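Local coordinates for protein lysozyme (Asticcacaulis excentricus, PDB 6H9D) that probably binds or cleaves peptidoglycan as a phage-type muramidase, the lysozyme domain of SpmX, a protein tied to cell morphogenesis and stalk synthesis, at residues L71-L84 against F96-V110. Residues are numbered along the deposited sequence; the frame is centred on the assembly and turned at random.
Sequences LVHTPLTQNQFDAL and FGQSDVLRRVNEGRV
Asn106, in the last turn of helix 100-106, lays its amide against the backbone of Leu71, Val72 and His73, where the chain leaves helix 50-71. From CB the side chain turns so that CG stands opposite its own carbonyl carbon (chi1 -84°), and the amide crosses the His73 ring obliquely, planes 17° apart. At the tip the two branches divide the work. OD1 accepts from His73 N at 2.8 Å, the donor tilted from the carbonyl plane, and also lies near Val72 CA. ND2 gives a nearly straight bond (178°) to Leu71 O at 3.1 Å, within both the amide plane and the carbonyl plane. ND2 also comes 3.6 Å from His73 CD2. Gripped at both ends, the amide has its flip settled, and the turn following the helix gains a side-chain partner for one N-H and one C=O. One residue on, Thr74 OG1 makes a weak bond to Val105 O, while its CG2 rests against the same carbonyl and that of Asn106. Apolar packing runs inward from here. Val72 divides its methyls between two neighbouring turns of the helix, CG1 on Val105 CG1 (3.7 Å) and CG2 on Leu102 CD1. Deeper still, Leu84 of helix 78-91 spreads its methyls between Val105, Val101 and Phe96, and also touches Val68 of helix 50-71. At the outer end, Leu71 CD1 meets Phe96 CD2 (3.8 Å) and Gly97 CA. At the far end, Gln80 closes a capping box with Thr77 and turns NE2 to Val110. Asparagine amide pairing with backbone and apolar packing of Leu71, Val72 and Leu84 on Phe96, Leu102 and Val105 thus join the turn between helices 50-71 and 78-91 to helix 100-106 within the helical lobe of the phage-type lysozyme fold.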
loop_
_atom_site.group_PDB
_atom_site.type_symbol
_atom_site.label_atom_id
_atom_site.label_comp_id
_atom_site.label_asym_id
_atom_site.label_seq_id
_atom_site.Cartn_x
_atom_site.Cartn_y
_atom_site.Cartn_z
ATOM N N LEU A 71 1.346 14.282 -3.362
ATOM C CA LEU A 71 1.377 14.021 -4.817
ATOM C C LEU A 71 0.016 14.253 -5.469
ATOM O O LEU A 71 -0.003 14.518 -6.660
ATOM C CB LEU A 71 1.863 12.596 -5.036
ATOM C CG LEU A 71 3.333 12.382 -4.723
ATOM C CD1 LEU A 71 3.714 10.947 -4.978
ATOM C CD2 LEU A 71 4.184 13.314 -5.556
ATOM N N VAL A 72 -1.059 14.156 -4.696
ATOM C CA VAL A 72 -2.417 14.342 -5.268
ATOM C C VAL A 72 -2.861 15.793 -5.060
ATOM O O VAL A 72 -2.920 16.213 -3.936
ATOM C CB VAL A 72 -3.423 13.322 -4.707
ATOM C CG1 VAL A 72 -4.820 13.597 -5.223
ATOM C CG2 VAL A 72 -3.007 11.905 -5.050
ATOM N N HIS A 73 -3.176 16.484 -6.154
ATOM C CA HIS A 73 -3.604 17.902 -6.123
ATOM C C HIS A 73 -5.126 18.031 -6.220
ATOM O O HIS A 73 -5.620 19.125 -5.981
ATOM C CB HIS A 73 -2.941 18.664 -7.264
ATOM C CG HIS A 73 -1.487 18.398 -7.348
ATOM N ND1 HIS A 73 -0.651 18.637 -6.301
ATOM C CD2 HIS A 73 -0.737 17.867 -8.327
ATOM C CE1 HIS A 73 0.565 18.287 -6.632
ATOM N NE2 HIS A 73 0.539 17.813 -7.867
ATOM N N THR A 74 -5.828 16.975 -6.605
ATOM C CA THR A 74 -7.300 17.097 -6.683
ATOM C C THR A 74 -7.888 16.704 -5.333
ATOM O O THR A 74 -7.216 15.999 -4.586
ATOM C CB THR A 74 -7.886 16.209 -7.782
ATOM O OG1 THR A 74 -7.718 14.862 -7.365
ATOM C CG2 THR A 74 -7.239 16.412 -9.130
ATOM N N PRO A 75 -9.125 17.108 -5.001
ATOM C CA PRO A 75 -9.749 16.711 -3.749
ATOM C C PRO A 75 -10.044 15.208 -3.785
ATOM O O PRO A 75 -10.319 14.684 -4.816
ATOM C CB PRO A 75 -11.048 17.511 -3.713
ATOM C CG PRO A 75 -10.813 18.618 -4.703
ATOM C CD PRO A 75 -9.964 17.985 -5.781
ATOM N N LEU A 76 -9.970 14.556 -2.637
ATOM C CA LEU A 76 -10.223 13.104 -2.604
ATOM C C LEU A 76 -11.279 12.792 -1.557
ATOM O O LEU A 76 -11.380 13.516 -0.589
ATOM C CB LEU A 76 -8.946 12.393 -2.156
ATOM C CG LEU A 76 -7.752 12.424 -3.093
ATOM C CD1 LEU A 76 -6.581 11.747 -2.427
ATOM C CD2 LEU A 76 -8.071 11.742 -4.402
ATOM N N THR A 77 -12.011 11.712 -1.781
ATOM C CA THR A 77 -12.913 11.185 -0.740
ATOM C C THR A 77 -12.055 10.307 0.185
ATOM O O THR A 77 -10.963 9.893 -0.222
ATOM C CB THR A 77 -14.053 10.358 -1.341
ATOM O OG1 THR A 77 -13.546 9.104 -1.774
ATOM C CG2 THR A 77 -14.769 11.050 -2.471
ATOM N N GLN A 78 -12.555 9.989 1.371
ATOM C CA GLN A 78 -11.777 9.122 2.283
ATOM C C GLN A 78 -11.476 7.774 1.615
ATOM O O GLN A 78 -10.378 7.316 1.756
ATOM C CB GLN A 78 -12.529 8.894 3.584
ATOM C CG GLN A 78 -11.777 8.011 4.555
ATOM C CD GLN A 78 -10.563 8.718 5.094
ATOM O OE1 GLN A 78 -10.643 9.835 5.576
ATOM N NE2 GLN A 78 -9.427 8.065 5.001
ATOM N N ASN A 79 -12.452 7.180 0.933
ATOM C CA ASN A 79 -12.266 5.875 0.251
ATOM C C ASN A 79 -11.187 5.992 -0.824
ATOM O O ASN A 79 -10.407 5.080 -0.944
ATOM C CB ASN A 79 -13.571 5.336 -0.322
ATOM C CG ASN A 79 -14.552 4.942 0.755
ATOM O OD1 ASN A 79 -14.185 4.808 1.899
ATOM N ND2 ASN A 79 -15.804 4.763 0.398
ATOM N N GLN A 80 -11.172 7.088 -1.570
ATOM C CA GLN A 80 -10.197 7.245 -2.638
ATOM C C GLN A 80 -8.796 7.316 -2.022
ATOM O O GLN A 80 -7.858 6.668 -2.489
ATOM C CB GLN A 80 -10.479 8.490 -3.466
ATOM C CG GLN A 80 -11.651 8.346 -4.427
ATOM C CD GLN A 80 -12.053 9.687 -5.004
ATOM O OE1 GLN A 80 -11.756 10.740 -4.454
ATOM N NE2 GLN A 80 -12.719 9.651 -6.142
ATOM N N PHE A 81 -8.695 8.072 -0.937
ATOM C CA PHE A 81 -7.429 8.266 -0.238
ATOM C C PHE A 81 -6.927 6.928 0.311
ATOM O O PHE A 81 -5.794 6.585 0.096
ATOM C CB PHE A 81 -7.586 9.285 0.889
ATOM C CG PHE A 81 -6.275 9.582 1.564
ATOM C CD1 PHE A 81 -5.303 10.306 0.892
ATOM C CD2 PHE A 81 -5.958 9.001 2.782
ATOM C CE1 PHE A 81 -4.069 10.549 1.481
ATOM C CE2 PHE A 81 -4.727 9.246 3.371
ATOM C CZ PHE A 81 -3.780 9.997 2.705
ATOM N N ASP A 82 -7.806 6.195 1.008
ATOM C CA ASP A 82 -7.486 4.912 1.618
ATOM C C ASP A 82 -6.959 3.940 0.541
ATOM O O ASP A 82 -5.957 3.282 0.734
ATOM C CB ASP A 82 -8.718 4.307 2.289
ATOM C CG ASP A 82 -9.081 4.887 3.646
ATOM O OD1 ASP A 82 -8.265 5.656 4.226
ATOM O OD2 ASP A 82 -10.165 4.543 4.122
ATOM N N ALA A 83 -7.682 3.830 -0.577
ATOM C CA ALA A 83 -7.275 2.935 -1.694
ATOM C C ALA A 83 -5.932 3.379 -2.293
ATOM O O ALA A 83 -5.110 2.524 -2.640
ATOM C CB ALA A 83 -8.338 2.884 -2.763
ATOM N N LEU A 84 -5.739 4.693 -2.468
ATOM C CA LEU A 84 -4.464 5.191 -3.026
ATOM C C LEU A 84 -3.295 4.915 -2.064
ATOM O O LEU A 84 -2.213 4.604 -2.520
ATOM C CB LEU A 84 -4.565 6.678 -3.364
ATOM C CG LEU A 84 -5.402 7.004 -4.603
ATOM C CD1 LEU A 84 -5.473 8.500 -4.816
ATOM C CD2 LEU A 84 -4.873 6.322 -5.855
ATOM N N PHE A 96 4.757 5.309 -7.664
ATOM C CA PHE A 96 3.453 5.975 -7.583
ATOM C C PHE A 96 3.561 7.375 -8.188
ATOM O O PHE A 96 2.728 7.773 -8.991
ATOM C CB PHE A 96 2.951 6.074 -6.146
ATOM C CG PHE A 96 1.609 6.744 -6.009
ATOM C CD1 PHE A 96 0.472 6.166 -6.551
ATOM C CD2 PHE A 96 1.480 7.927 -5.315
ATOM C CE1 PHE A 96 -0.761 6.788 -6.442
ATOM C CE2 PHE A 96 0.247 8.542 -5.184
ATOM C CZ PHE A 96 -0.873 7.972 -5.756
ATOM N N GLY A 97 4.599 8.110 -7.770
ATOM C CA GLY A 97 4.905 9.447 -8.295
ATOM C C GLY A 97 4.904 9.514 -9.813
ATOM O O GLY A 97 4.522 10.524 -10.377
ATOM N N GLN A 98 5.333 8.440 -10.483
ATOM C CA GLN A 98 5.510 8.437 -11.928
ATOM C C GLN A 98 4.347 7.733 -12.635
ATOM O O GLN A 98 4.420 7.561 -13.842
ATOM C CB GLN A 98 6.806 7.709 -12.310
ATOM C CG GLN A 98 8.065 8.341 -11.722
ATOM C CD GLN A 98 8.090 9.843 -11.881
ATOM O OE1 GLN A 98 8.224 10.587 -10.909
ATOM N NE2 GLN A 98 7.935 10.303 -13.114
ATOM N N SER A 99 3.304 7.321 -11.891
ATOM C CA SER A 99 2.321 6.349 -12.411
ATOM C C SER A 99 1.220 7.025 -13.240
ATOM O O SER A 99 0.825 8.171 -12.993
ATOM C CB SER A 99 1.692 5.535 -11.288
ATOM O OG SER A 99 0.902 6.368 -10.443
ATOM N N ASP A 100 0.758 6.263 -14.238
ATOM C CA ASP A 100 -0.484 6.490 -14.955
ATOM C C ASP A 100 -1.624 6.790 -13.961
ATOM O O ASP A 100 -2.387 7.727 -14.158
ATOM C CB ASP A 100 -0.823 5.280 -15.840
ATOM C CG ASP A 100 -0.557 3.880 -15.261
ATOM O OD1 ASP A 100 -0.168 3.734 -14.067
ATOM O OD2 ASP A 100 -0.751 2.912 -16.012
ATOM N N VAL A 101 -1.731 5.962 -12.911
ATOM C CA VAL A 101 -2.789 6.093 -11.888
ATOM C C VAL A 101 -2.828 7.513 -11.334
ATOM O O VAL A 101 -3.869 8.160 -11.357
ATOM C CB VAL A 101 -2.618 5.066 -10.755
ATOM C CG1 VAL A 101 -3.606 5.307 -9.617
ATOM C CG2 VAL A 101 -2.729 3.650 -11.290
ATOM N N LEU A 102 -1.683 8.008 -10.853
ATOM C CA LEU A 102 -1.615 9.341 -10.255
ATOM C C LEU A 102 -1.960 10.415 -11.301
ATOM O O LEU A 102 -2.638 11.387 -10.981
ATOM C CB LEU A 102 -0.209 9.588 -9.692
ATOM C CG LEU A 102 0.022 10.998 -9.150
ATOM C CD1 LEU A 102 -0.960 11.312 -8.044
ATOM C CD2 LEU A 102 1.447 11.197 -8.664
ATOM N N ARG A 103 -1.471 10.251 -12.527
ATOM C CA ARG A 103 -1.741 11.223 -13.582
ATOM C C ARG A 103 -3.242 11.387 -13.789
ATOM O O ARG A 103 -3.761 12.502 -13.834
ATOM C CB ARG A 103 -1.072 10.794 -14.889
ATOM C CG ARG A 103 0.197 11.563 -15.218
ATOM C CD ARG A 103 0.862 11.020 -16.473
ATOM N NE ARG A 103 2.160 10.417 -16.186
ATOM C CZ ARG A 103 2.456 9.140 -16.409
ATOM N NH1 ARG A 103 1.545 8.327 -16.925
ATOM N NH2 ARG A 103 3.663 8.677 -16.118
ATOM N N ARG A 104 -3.927 10.257 -13.913
ATOM C CA ARG A 104 -5.368 10.219 -14.109
ATOM C C ARG A 104 -6.064 10.866 -12.923
ATOM O O ARG A 104 -6.939 11.714 -13.093
ATOM C CB ARG A 104 -5.848 8.776 -14.279
ATOM C CG ARG A 104 -5.720 8.241 -15.696
ATOM C CD ARG A 104 -5.105 9.275 -16.625
ATOM N NE ARG A 104 -4.125 8.682 -17.531
ATOM C CZ ARG A 104 -3.105 9.345 -18.066
ATOM N NH1 ARG A 104 -2.926 10.628 -17.786
ATOM N NH2 ARG A 104 -2.262 8.725 -18.881
ATOM N N VAL A 105 -5.670 10.463 -11.719
ATOM C CA VAL A 105 -6.266 11.033 -10.513
ATOM C C VAL A 105 -6.162 12.558 -10.561
ATOM O O VAL A 105 -7.119 13.260 -10.235
ATOM C CB VAL A 105 -5.607 10.491 -9.235
ATOM C CG1 VAL A 105 -5.890 11.380 -8.034
ATOM C CG2 VAL A 105 -6.045 9.072 -8.966
ATOM N N ASN A 106 -4.986 13.063 -10.946
ATOM C CA ASN A 106 -4.741 14.502 -10.941
ATOM C C ASN A 106 -5.508 15.178 -12.090
ATOM O O ASN A 106 -5.698 16.370 -12.069
ATOM C CB ASN A 106 -3.248 14.833 -10.962
ATOM C CG ASN A 106 -2.642 14.810 -9.575
ATOM O OD1 ASN A 106 -3.348 15.017 -8.590
ATOM N ND2 ASN A 106 -1.351 14.551 -9.481
ATOM N N GLU A 107 -5.932 14.408 -13.088
ATOM C CA GLU A 107 -6.727 14.939 -14.201
ATOM C C GLU A 107 -8.230 14.884 -13.879
ATOM O O GLU A 107 -9.048 15.273 -14.724
ATOM C CB GLU A 107 -6.474 14.122 -15.473
ATOM C CG GLU A 107 -5.107 14.355 -16.079
ATOM C CD GLU A 107 -4.691 13.308 -17.096
ATOM O OE1 GLU A 107 -5.489 12.392 -17.395
ATOM O OE2 GLU A 107 -3.563 13.398 -17.569
ATOM N N GLY A 108 -8.593 14.355 -12.702
ATOM C CA GLY A 108 -10.008 14.197 -12.310
ATOM C C GLY A 108 -10.699 13.053 -13.052
ATOM O O GLY A 108 -11.915 12.997 -13.152
ATOM N N ARG A 109 -9.915 12.130 -13.611
ATOM C CA ARG A 109 -10.436 10.989 -14.364
ATOM C C ARG A 109 -10.379 9.744 -13.473
ATOM O O ARG A 109 -9.532 8.881 -13.644
ATOM C CB ARG A 109 -9.671 10.868 -15.685
ATOM C CG ARG A 109 -9.535 12.202 -16.423
ATOM C CD ARG A 109 -9.664 12.156 -17.938
ATOM N NE ARG A 109 -8.448 11.735 -18.617
ATOM C CZ ARG A 109 -8.302 10.594 -19.276
ATOM N NH1 ARG A 109 -9.313 9.749 -19.370
ATOM N NH2 ARG A 109 -7.146 10.303 -19.839
ATOM N N VAL A 110 -11.324 9.678 -12.526
ATOM C CA VAL A 110 -11.373 8.700 -11.458
ATOM C C VAL A 110 -11.476 7.280 -12.031
ATOM O O VAL A 110 -10.742 6.374 -11.605
ATOM C CB VAL A 110 -12.530 9.056 -10.497
ATOM C CG1 VAL A 110 -12.868 7.952 -9.514
ATOM C CG2 VAL A 110 -12.224 10.331 -9.741
#